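PDB 3S52: putative fumarylacetoacetate hydrolase family protein from Yersinia pestis, which is of unknown specific function but probably belongs to the fumarylacetoacetate hydrolase family, whose fold it has. Local coordinates for residues A[20-25]-A[187-192]; A[29-34]-A[194-199]; A[71-76]-A[104-109]. All coordinates share one frame; numbering follows the deposited sequence.

The three contacts share one polypeptide fold and touch in pairs. Interactions 1 and 3 meet in the mixed sheet, where strand 189-191 neighbours strand 70-80; their centres are about 14 Å apart, and Thr192 OG1 lies 2.9 Å from Leu76 O, a probable hydrogen bond. Interaction 2 follows each strand of interaction 1 along the chain, although their centres are about 19 Å apart. It joins interaction 3, about 11 Å away between centres, through Thr194 OG1 and Ile74 O at 2.8 Å. A sulfate ion in interaction 2, probably from the crystallisation liquor, lies about 4 Å (nearest atoms) from the Glu73 side chain, which suggests that both contacts border a common polar pocket.

Interaction 1: residues A[20-25]-A[187-192]; sequences NKVVCV and GDIVLT
Strands 21-25 and 189-191 form a buried parallel pair in the mixed sheet, with a Lys21-Asp188 salt bridge at its N-terminal end. Their axes approach to 4.7 Å and their N-to-C directions differ by 21°, which establishes the parallel sense. The bonding supports it: Ile189 N donates to Lys21 O, Val23 N to Ile189 O at 3.0 Å, and Leu191 N to Val23 O at 2.9 Å. Val23 is thus bonded to the residues before and after Val190, the staggered pattern of parallel strands. Beyond this, the bond from Val25 N to Leu191 O is weak.

Asp188 holds Lys21 at two points. Its OD2 meets Lys21 NZ at 2.8 Å on the syn side, 30° out of the carboxylate plane, whereas OD1 accepts Lys21 N at 3.2 Å from above that plane. Lys21 CG sits between the backbone N and the carbonyl carbon (chi1 65°), placing the methylene chain alongside the carboxylate, and a bend at the last torsion brings NZ to OD2. Thr183 O is a second partner of NZ, and Arg185 N a second donor to OD2, so this buried ion pair is further satisfied. A water bridges Asn20 N, Lys21 O and Gly187 O.

On one sheet face, Val22 CG1 crosses to Leu191 CG at 3.6 Å, and Cys24 SG rests against Leu191 CD1 at 3.7 Å. Val23 and Val190 point to the other face, where both touch Met178 of helix 171-181. Strand 45-50 flanks strand 21-25, and strand 70-80 flanks strand 189-191, both antiparallel. The contact is therefore a parallel step within an otherwise largely antiparallel sheet, covered on one face by a helix, in the fold of the fumarylacetoacetate hydrolase family.

Interaction 2: residues A[29-34]-A[194-199]; sequences YAEHIK and TPQGVG. With SO4 (sulfate ion), chain E.
His32 and Tyr29, at the start of helix 30-35, pack against the irregular loop 194-199, a helix-to-loop contact beside a sulfate ion. Thr194 CG2 lies over the centre of the His32 imidazole, 3.7 Å from the ring centroid and 9° off its normal, a CH-pi contact. Val198 CG2 approaches the same ring obliquely, reaching CE1 at 3.6 Å. His32 CG is anti to the backbone N (chi1 173°), which lays one ring face on the Thr194 methyl while NE2 at the ring edge points to the sulfate.

Tyr29, at the N-cap position, lies alongside Pro195. Pro195 CB sits over the phenol face, 4.2 Å from its centroid, in a second CH-pi contact. At the outer edge, the Glu31 and Gln196 side chains cross without a direct hydrogen bond; a water well bonded to Glu31 O also bonds weakly to Gln196 OE1. No hydrogen bond joins the segments directly, so the contact is made by carbon packing, supplemented by waters, some weakly bonded, and by Glu35.

A second shell fixes the histidine and the loop together: Glu35 OE2 bonds to His32 ND1 and to Val198 N, while Glu35 OE1 takes Gly197 N. The sulfate is also bonded to Ser27 N and Lys125 NZ. At the imidazole edge, His32 NE2 donates to sulfate O1 at 2.9 Å, with a weak second bond to O3.

Interaction 3: residues A[71-76]-A[104-109]; sequences HHEIEL and DLTLRE
Glu73, Glu75 and Asp104 gather in an acidic cluster where strand 70-80 pairs antiparallel with strand 96-107. It resembles a carboxylate triad that holds a divalent metal, as in metal-binding members of the family, although no metal is modelled in this structure. Asp104 OD2 lies 3.0 Å from Glu73 OE1 and 3.2 Å from Glu75 OE2, distances between acceptors that are not hydrogen bonds. Asp104 CG is anti to the backbone N (chi1 162°), which turns its carboxylate alongside that of Glu73, the two planes 78° apart; Glu75 crosses Asp104 obliquely. Lys125 NZ makes salt bridges to Asp104 OD2 and Glu73 OE1, which would offset part of the negative charge, while Lys49 NZ pairs with Asp104 OD1. Glu75 OE1 is bonded to Gly193 N.

One backbone bond lies beside the cluster: Asp104 N donates to Glu73 O at 2.8 Å. Farther along, His71 and Thr106 make a hydrogen-bonded antiparallel pair: His71 N reaches Thr106 O at 3.0 Å and nearly straight, and Thr106 N returns to His71 O at 3.2 Å.

At the far end, Arg108 CB stands over the centre of the His71 ring, 3.7 Å from its centroid, in a CH-pi contact. The placement of the arginine end against the ring edge is doubtful. His71 ND1 is buried with no partner in the model.

Around this pairing, helix 108-117 begins directly after Leu107, strand 199-201 lies beside His71, His72 and Leu105, and Leu191 of strand 189-191 packs on Glu75 and Asp104.

Interaction 1: residues A[20-25]-A[187-192]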
loop_
_atom_site.group_PDB
_atom_site.type_symbol
_atom_site.label_atom_id
_atom_site.label_comp_id
_atom_site.label_asym_id
_atom_site.label_seq_id
_atom_site.Cartn_x
_atom_site.Cartn_y
_atom_site.Cartn_z
ATOM N N ASN A 20 9.279 0.259 -5.751
ATOM C CA ASN A 20 8.366 1.064 -4.933
ATOM C C ASN A 20 7.196 0.282 -4.379
ATOM O O ASN A 20 7.080 0.094 -3.164
ATOM C CB ASN A 20 7.855 2.290 -5.706
ATOM C CG ASN A 20 8.916 3.353 -5.864
ATOM O OD1 ASN A 20 9.554 3.473 -6.925
ATOM N ND2 ASN A 20 9.129 4.129 -4.802
ATOM N N LYS A 21 6.309 -0.161 -5.266
ATOM C CA LYS A 21 5.087 -0.829 -4.818
ATOM C C LYS A 21 4.670 -1.974 -5.729
ATOM O O LYS A 21 5.202 -2.148 -6.834
ATOM C CB LYS A 21 3.921 0.170 -4.675
ATOM C CG LYS A 21 3.461 0.812 -6.010
ATOM C CD LYS A 21 2.273 1.770 -5.794
ATOM C CE LYS A 21 1.948 2.577 -7.072
ATOM N NZ LYS A 21 3.095 3.440 -7.524
ATOM N N VAL A 22 3.696 -2.733 -5.241
ATOM C CA VAL A 22 3.084 -3.843 -5.957
ATOM C C VAL A 22 1.569 -3.603 -5.925
ATOM O O VAL A 22 0.996 -3.491 -4.848
ATOM C CB VAL A 22 3.408 -5.168 -5.244
ATOM C CG1 VAL A 22 2.884 -6.362 -6.035
ATOM C CG2 VAL A 22 4.894 -5.280 -5.019
ATOM N N VAL A 23 0.939 -3.470 -7.093
ATOM C CA VAL A 23 -0.509 -3.268 -7.181
ATOM C C VAL A 23 -1.114 -4.599 -7.573
ATOM O O VAL A 23 -0.634 -5.262 -8.483
ATOM C CB VAL A 23 -0.888 -2.138 -8.170
ATOM C CG1 VAL A 23 -2.411 -1.829 -8.120
ATOM C CG2 VAL A 23 -0.099 -0.891 -7.861
ATOM N N CYS A 24 -2.144 -5.007 -6.850
ATOM C CA CYS A 24 -2.617 -6.383 -6.892
ATOM C C CYS A 24 -4.093 -6.411 -7.128
ATOM O O CYS A 24 -4.790 -5.460 -6.782
ATOM C CB CYS A 24 -2.345 -7.074 -5.549
ATOM S SG CYS A 24 -0.630 -6.973 -4.987
ATOM N N VAL A 25 -4.582 -7.512 -7.698
ATOM C CA VAL A 25 -6.017 -7.666 -7.890
ATOM C C VAL A 25 -6.554 -8.869 -7.115
ATOM O O VAL A 25 -5.961 -9.943 -7.141
ATOM C CB VAL A 25 -6.383 -7.800 -9.378
ATOM C CG1 VAL A 25 -5.778 -9.101 -9.992
ATOM C CG2 VAL A 25 -7.899 -7.747 -9.556
ATOM N N GLY A 187 9.418 0.049 -12.696
ATOM C CA GLY A 187 9.877 -0.721 -11.556
ATOM C C GLY A 187 8.740 -1.176 -10.657
ATOM O O GLY A 187 8.954 -1.978 -9.754
ATOM N N ASP A 188 7.528 -0.665 -10.875
ATOM C CA ASP A 188 6.409 -1.188 -10.100
ATOM C C ASP A 188 6.046 -2.562 -10.633
ATOM O O ASP A 188 6.348 -2.898 -11.775
ATOM C CB ASP A 188 5.193 -0.262 -10.095
ATOM C CG ASP A 188 5.365 0.938 -9.148
ATOM O OD1 ASP A 188 6.270 0.931 -8.285
ATOM O OD2 ASP A 188 4.577 1.891 -9.264
ATOM N N ILE A 189 5.401 -3.359 -9.793
ATOM C CA ILE A 189 5.028 -4.707 -10.162
ATOM C C ILE A 189 3.514 -4.811 -10.061
ATOM O O ILE A 189 2.906 -4.226 -9.158
ATOM C CB ILE A 189 5.697 -5.732 -9.197
ATOM C CG1 ILE A 189 7.228 -5.653 -9.284
ATOM C CG2 ILE A 189 5.205 -7.137 -9.458
ATOM C CD1 ILE A 189 7.944 -6.353 -8.119
ATOM N N VAL A 190 2.908 -5.556 -10.979
ATOM C CA VAL A 190 1.480 -5.814 -10.913
ATOM C C VAL A 190 1.259 -7.300 -10.721
ATOM O O VAL A 190 1.839 -8.116 -11.451
ATOM C CB VAL A 190 0.759 -5.351 -12.179
ATOM C CG1 VAL A 190 -0.668 -5.918 -12.218
ATOM C CG2 VAL A 190 0.766 -3.827 -12.257
ATOM N N LEU A 191 0.456 -7.649 -9.715
ATOM C CA LEU A 191 0.059 -9.037 -9.481
ATOM C C LEU A 191 -1.319 -9.225 -10.074
ATOM O O LEU A 191 -2.201 -8.386 -9.883
ATOM C CB LEU A 191 0.035 -9.375 -7.987
ATOM C CG LEU A 191 1.391 -9.392 -7.278
ATOM C CD1 LEU A 191 1.263 -10.046 -5.893
ATOM C CD2 LEU A 191 2.423 -10.120 -8.112
ATOM N N THR A 192 -1.487 -10.300 -10.830
ATOM C CA THR A 192 -2.680 -10.481 -11.649
ATOM C C THR A 192 -3.751 -11.418 -11.052
ATOM O O THR A 192 -4.748 -11.710 -11.706
ATOM C CB THR A 192 -2.295 -10.951 -13.059
ATOM O OG1 THR A 192 -1.615 -12.207 -12.955
ATOM C CG2 THR A 192 -1.371 -9.939 -13.722
HETATM O O HOH W 1 8.204 -2.083 -7.077
#

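Interaction 2: residues A[29-34]-A[194-199]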
loop_
_atom_site.group_PDB
_atom_site.type_symbol
_atom_site.label_atom_id
_atom_site.label_comp_id
_atom_site.label_asym_id
_atom_site.label_seq_id
_atom_site.Cartn_x
_atom_site.Cartn_y
_atom_site.Cartn_z
ATOM N N TYR A 29 -10.016 -14.829 -10.581
ATOM C CA TYR A 29 -10.282 -16.135 -11.193
ATOM C C TYR A 29 -11.565 -16.706 -10.584
ATOM O O TYR A 29 -11.696 -16.776 -9.354
ATOM C CB TYR A 29 -9.138 -17.121 -10.907
ATOM C CG TYR A 29 -7.845 -16.847 -11.626
ATOM C CD1 TYR A 29 -7.037 -15.780 -11.262
ATOM C CD2 TYR A 29 -7.407 -17.676 -12.657
ATOM C CE1 TYR A 29 -5.836 -15.528 -11.928
ATOM C CE2 TYR A 29 -6.207 -17.428 -13.318
ATOM C CZ TYR A 29 -5.426 -16.357 -12.933
ATOM O OH TYR A 29 -4.236 -16.096 -13.563
ATOM N N ALA A 30 -12.500 -17.129 -11.426
ATOM C CA ALA A 30 -13.813 -17.574 -10.940
ATOM C C ALA A 30 -13.760 -18.726 -9.934
ATOM O O ALA A 30 -14.495 -18.722 -8.949
ATOM C CB ALA A 30 -14.725 -17.927 -12.108
ATOM N N GLU A 31 -12.897 -19.709 -10.176
ATOM C CA GLU A 31 -12.789 -20.839 -9.262
ATOM C C GLU A 31 -12.201 -20.437 -7.904
ATOM O O GLU A 31 -12.483 -21.073 -6.892
ATOM C CB GLU A 31 -12.016 -21.999 -9.905
ATOM C CG GLU A 31 -12.817 -22.680 -11.019
ATOM C CD GLU A 31 -12.081 -23.838 -11.682
ATOM O OE1 GLU A 31 -11.186 -23.584 -12.524
ATOM O OE2 GLU A 31 -12.413 -25.007 -11.371
ATOM N N HIS A 32 -11.394 -19.380 -7.879
ATOM C CA HIS A 32 -10.890 -18.876 -6.613
ATOM C C HIS A 32 -11.989 -18.112 -5.876
ATOM O O HIS A 32 -12.161 -18.254 -4.654
ATOM C CB HIS A 32 -9.662 -17.989 -6.806
ATOM C CG HIS A 32 -9.213 -17.328 -5.545
ATOM N ND1 HIS A 32 -8.890 -18.040 -4.411
ATOM C CD2 HIS A 32 -9.072 -16.020 -5.223
ATOM C CE1 HIS A 32 -8.546 -17.200 -3.450
ATOM N NE2 HIS A 32 -8.653 -15.966 -3.917
ATOM N N ILE A 33 -12.749 -17.312 -6.612
ATOM C CA ILE A 33 -13.889 -16.648 -6.005
ATOM C C ILE A 33 -14.830 -17.658 -5.338
ATOM O O ILE A 33 -15.381 -17.405 -4.265
ATOM C CB ILE A 33 -14.657 -15.811 -7.007
ATOM C CG1 ILE A 33 -13.789 -14.648 -7.501
ATOM C CG2 ILE A 33 -15.908 -15.267 -6.350
ATOM C CD1 ILE A 33 -14.478 -13.781 -8.556
ATOM N N LYS A 34 -14.988 -18.815 -5.967
ATOM C CA LYS A 34 -15.905 -19.838 -5.484
ATOM C C LYS A 34 -15.402 -20.496 -4.188
ATOM O O LYS A 34 -16.178 -20.708 -3.256
ATOM C CB LYS A 34 -16.131 -20.870 -6.592
ATOM C CG LYS A 34 -16.967 -22.064 -6.208
ATOM C CD LYS A 34 -16.908 -23.121 -7.311
ATOM C CE LYS A 34 -17.740 -24.355 -6.963
ATOM N NZ LYS A 34 -17.372 -24.977 -5.659
ATOM N N THR A 194 -4.904 -14.897 -8.212
ATOM C CA THR A 194 -4.563 -16.290 -8.009
ATOM C C THR A 194 -5.719 -17.216 -8.419
ATOM O O THR A 194 -6.886 -16.916 -8.175
ATOM C CB THR A 194 -4.176 -16.527 -6.529
ATOM O OG1 THR A 194 -3.531 -17.791 -6.390
ATOM C CG2 THR A 194 -5.409 -16.476 -5.642
ATOM N N PRO A 195 -5.384 -18.355 -9.041
ATOM C CA PRO A 195 -6.398 -19.346 -9.407
ATOM C C PRO A 195 -6.783 -20.139 -8.164
ATOM O O PRO A 195 -6.295 -19.827 -7.070
ATOM C CB PRO A 195 -5.664 -20.234 -10.416
ATOM C CG PRO A 195 -4.234 -20.176 -9.981
ATOM C CD PRO A 195 -4.025 -18.769 -9.442
ATOM N N GLN A 196 -7.635 -21.146 -8.323
ATOM C CA GLN A 196 -8.120 -21.931 -7.189
ATOM C C GLN A 196 -6.989 -22.741 -6.554
ATOM O O GLN A 196 -5.919 -22.907 -7.150
ATOM C CB GLN A 196 -9.251 -22.875 -7.610
ATOM C CG GLN A 196 -8.777 -24.059 -8.443
ATOM C CD GLN A 196 -9.883 -25.077 -8.723
ATOM O OE1 GLN A 196 -10.966 -25.031 -8.124
ATOM N NE2 GLN A 196 -9.608 -26.007 -9.638
ATOM N N GLY A 197 -7.219 -23.222 -5.337
ATOM C CA GLY A 197 -6.244 -24.068 -4.676
ATOM C C GLY A 197 -5.501 -23.391 -3.540
ATOM O O GLY A 197 -4.599 -23.968 -2.955
ATOM N N VAL A 198 -5.876 -22.165 -3.220
ATOM C CA VAL A 198 -5.216 -21.451 -2.143
ATOM C C VAL A 198 -5.270 -22.257 -0.845
ATOM O O VAL A 198 -6.295 -22.869 -0.521
ATOM C CB VAL A 198 -5.839 -20.051 -1.954
ATOM C CG1 VAL A 198 -5.310 -19.389 -0.697
ATOM C CG2 VAL A 198 -5.538 -19.190 -3.184
ATOM N N GLY A 199 -4.165 -22.258 -0.102
ATOM C CA GLY A 199 -4.087 -23.064 1.100
ATOM C C GLY A 199 -2.969 -22.678 2.042
ATOM O O GLY A 199 -2.121 -21.856 1.708
HETATM S S SO4 E . -8.374 -12.569 -2.726
HETATM O O1 SO4 E . -8.154 -13.842 -2.039
HETATM O O2 SO4 E . -7.187 -11.743 -2.606
HETATM O O3 SO4 E . -8.651 -12.787 -4.147
HETATM O O4 SO4 E . -9.516 -11.901 -2.079
HETATM O O HOH W 2 -8.207 -14.229 -7.928
HETATM O O HOH W 3 -8.709 -21.362 -11.601
HETATM O O HOH W 4 -13.611 -23.621 -6.542
#

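Interaction 3: residues A[71-76]-A[104-109]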
loop_
_atom_site.group_PDB
_atom_site.type_symbol
_atom_site.label_atom_id
_atom_site.label_comp_id
_atom_site.label_asym_id
_atom_site.label_seq_id
_atom_site.Cartn_x
_atom_site.Cartn_y
_atom_site.Cartn_z
ATOM N N HIS A 71 -1.482 -18.360 4.036
ATOM C CA HIS A 71 -1.866 -19.074 2.816
ATOM C C HIS A 71 -1.072 -18.635 1.579
ATOM O O HIS A 71 -0.825 -17.447 1.383
ATOM C CB HIS A 71 -3.363 -18.870 2.535
ATOM C CG HIS A 71 -4.267 -19.661 3.430
ATOM N ND1 HIS A 71 -3.984 -19.895 4.760
ATOM C CD2 HIS A 71 -5.454 -20.266 3.186
ATOM C CE1 HIS A 71 -4.955 -20.616 5.294
ATOM N NE2 HIS A 71 -5.857 -20.858 4.359
ATOM N N HIS A 72 -0.696 -19.593 0.739
ATOM C CA HIS A 72 -0.052 -19.279 -0.531
ATOM C C HIS A 72 -1.098 -18.831 -1.580
ATOM O O HIS A 72 -2.204 -19.376 -1.626
ATOM C CB HIS A 72 0.730 -20.498 -1.042
ATOM C CG HIS A 72 -0.097 -21.745 -1.164
ATOM N ND1 HIS A 72 -0.968 -21.966 -2.213
ATOM C CD2 HIS A 72 -0.187 -22.840 -0.368
ATOM C CE1 HIS A 72 -1.562 -23.137 -2.052
ATOM N NE2 HIS A 72 -1.107 -23.688 -0.940
ATOM N N GLU A 73 -0.785 -17.798 -2.368
ATOM C CA GLU A 73 -1.566 -17.540 -3.569
ATOM C C GLU A 73 -0.627 -17.261 -4.733
ATOM O O GLU A 73 -0.152 -16.134 -4.880
ATOM C CB GLU A 73 -2.470 -16.320 -3.336
ATOM C CG GLU A 73 -3.159 -16.351 -1.987
ATOM C CD GLU A 73 -4.252 -15.303 -1.859
ATOM O OE1 GLU A 73 -4.148 -14.245 -2.521
ATOM O OE2 GLU A 73 -5.212 -15.554 -1.094
ATOM N N ILE A 74 -0.457 -18.234 -5.621
ATOM C CA ILE A 74 0.481 -18.076 -6.733
ATOM C C ILE A 74 -0.147 -17.155 -7.787
ATOM O O ILE A 74 -1.367 -17.178 -7.989
ATOM C CB ILE A 74 0.900 -19.444 -7.353
ATOM C CG1 ILE A 74 2.069 -19.261 -8.320
ATOM C CG2 ILE A 74 -0.259 -20.092 -8.076
ATOM C CD1 ILE A 74 2.547 -20.563 -8.963
ATOM N N GLU A 75 0.677 -16.318 -8.417
ATOM C CA GLU A 75 0.178 -15.301 -9.342
ATOM C C GLU A 75 1.227 -14.922 -10.360
ATOM O O GLU A 75 2.425 -14.940 -10.064
ATOM C CB GLU A 75 -0.269 -14.026 -8.575
ATOM C CG GLU A 75 -1.171 -14.317 -7.362
ATOM C CD GLU A 75 -1.978 -13.120 -6.876
ATOM O OE1 GLU A 75 -1.952 -12.066 -7.543
ATOM O OE2 GLU A 75 -2.654 -13.239 -5.818
ATOM N N LEU A 76 0.766 -14.568 -11.553
ATOM C CA LEU A 76 1.632 -13.985 -12.570
ATOM C C LEU A 76 1.960 -12.551 -12.153
ATOM O O LEU A 76 1.053 -11.772 -11.816
ATOM C CB LEU A 76 0.934 -13.992 -13.940
ATOM C CG LEU A 76 1.769 -13.314 -15.027
ATOM C CD1 LEU A 76 2.933 -14.196 -15.417
ATOM C CD2 LEU A 76 0.914 -12.970 -16.251
ATOM N N ASP A 104 1.300 -14.225 -3.347
ATOM C CA ASP A 104 0.693 -13.176 -2.572
ATOM C C ASP A 104 0.305 -13.908 -1.304
ATOM O O ASP A 104 -0.783 -14.494 -1.211
ATOM C CB ASP A 104 -0.533 -12.662 -3.357
ATOM C CG ASP A 104 -1.532 -11.872 -2.502
ATOM O OD1 ASP A 104 -1.197 -11.450 -1.371
ATOM O OD2 ASP A 104 -2.667 -11.658 -2.999
ATOM N N LEU A 105 1.162 -13.787 -0.287
ATOM C CA LEU A 105 0.946 -14.486 0.980
ATOM C C LEU A 105 -0.051 -13.699 1.797
ATOM O O LEU A 105 0.040 -12.476 1.894
ATOM C CB LEU A 105 2.235 -14.644 1.797
ATOM C CG LEU A 105 3.456 -15.351 1.199
ATOM C CD1 LEU A 105 4.563 -15.412 2.234
ATOM C CD2 LEU A 105 3.098 -16.738 0.716
ATOM N N THR A 106 -0.973 -14.406 2.429
ATOM C CA THR A 106 -2.122 -13.753 3.020
ATOM C C THR A 106 -2.362 -14.319 4.400
ATOM O O THR A 106 -2.334 -15.532 4.578
ATOM C CB THR A 106 -3.370 -14.010 2.159
ATOM O OG1 THR A 106 -3.162 -13.477 0.844
ATOM C CG2 THR A 106 -4.635 -13.368 2.794
ATOM N N LEU A 107 -2.645 -13.466 5.375
ATOM C CA LEU A 107 -3.018 -14.027 6.662
ATOM C C LEU A 107 -4.513 -14.174 6.541
ATOM O O LEU A 107 -5.276 -13.238 6.765
ATOM C CB LEU A 107 -2.637 -13.058 7.783
ATOM C CG LEU A 107 -1.116 -12.855 7.897
ATOM C CD1 LEU A 107 -0.733 -11.723 8.864
ATOM C CD2 LEU A 107 -0.447 -14.154 8.298
ATOM N N ARG A 108 -4.933 -15.397 6.251
ATOM C CA ARG A 108 -6.274 -15.615 5.731
ATOM C C ARG A 108 -7.319 -15.380 6.804
ATOM O O ARG A 108 -8.392 -14.862 6.515
ATOM C CB ARG A 108 -6.418 -17.029 5.158
ATOM C CG ARG A 108 -7.793 -17.325 4.570
ATOM C CD ARG A 108 -7.870 -18.715 3.945
ATOM N NE ARG A 108 -9.190 -18.973 3.365
ATOM C CZ ARG A 108 -9.485 -20.019 2.594
ATOM N NH1 ARG A 108 -8.556 -20.920 2.293
ATOM N NH2 ARG A 108 -10.713 -20.164 2.117
ATOM N N GLU A 109 -7.008 -15.784 8.036
ATOM C CA GLU A 109 -7.918 -15.588 9.157
ATOM C C GLU A 109 -8.137 -14.104 9.421
ATOM O O GLU A 109 -9.272 -13.665 9.596
ATOM C CB GLU A 109 -7.396 -16.284 10.426
ATOM C CG GLU A 109 -7.225 -17.805 10.297
ATOM C CD GLU A 109 -6.459 -18.425 11.470
ATOM O OE1 GLU A 109 -6.770 -18.090 12.639
ATOM O OE2 GLU A 109 -5.542 -19.243 11.224
#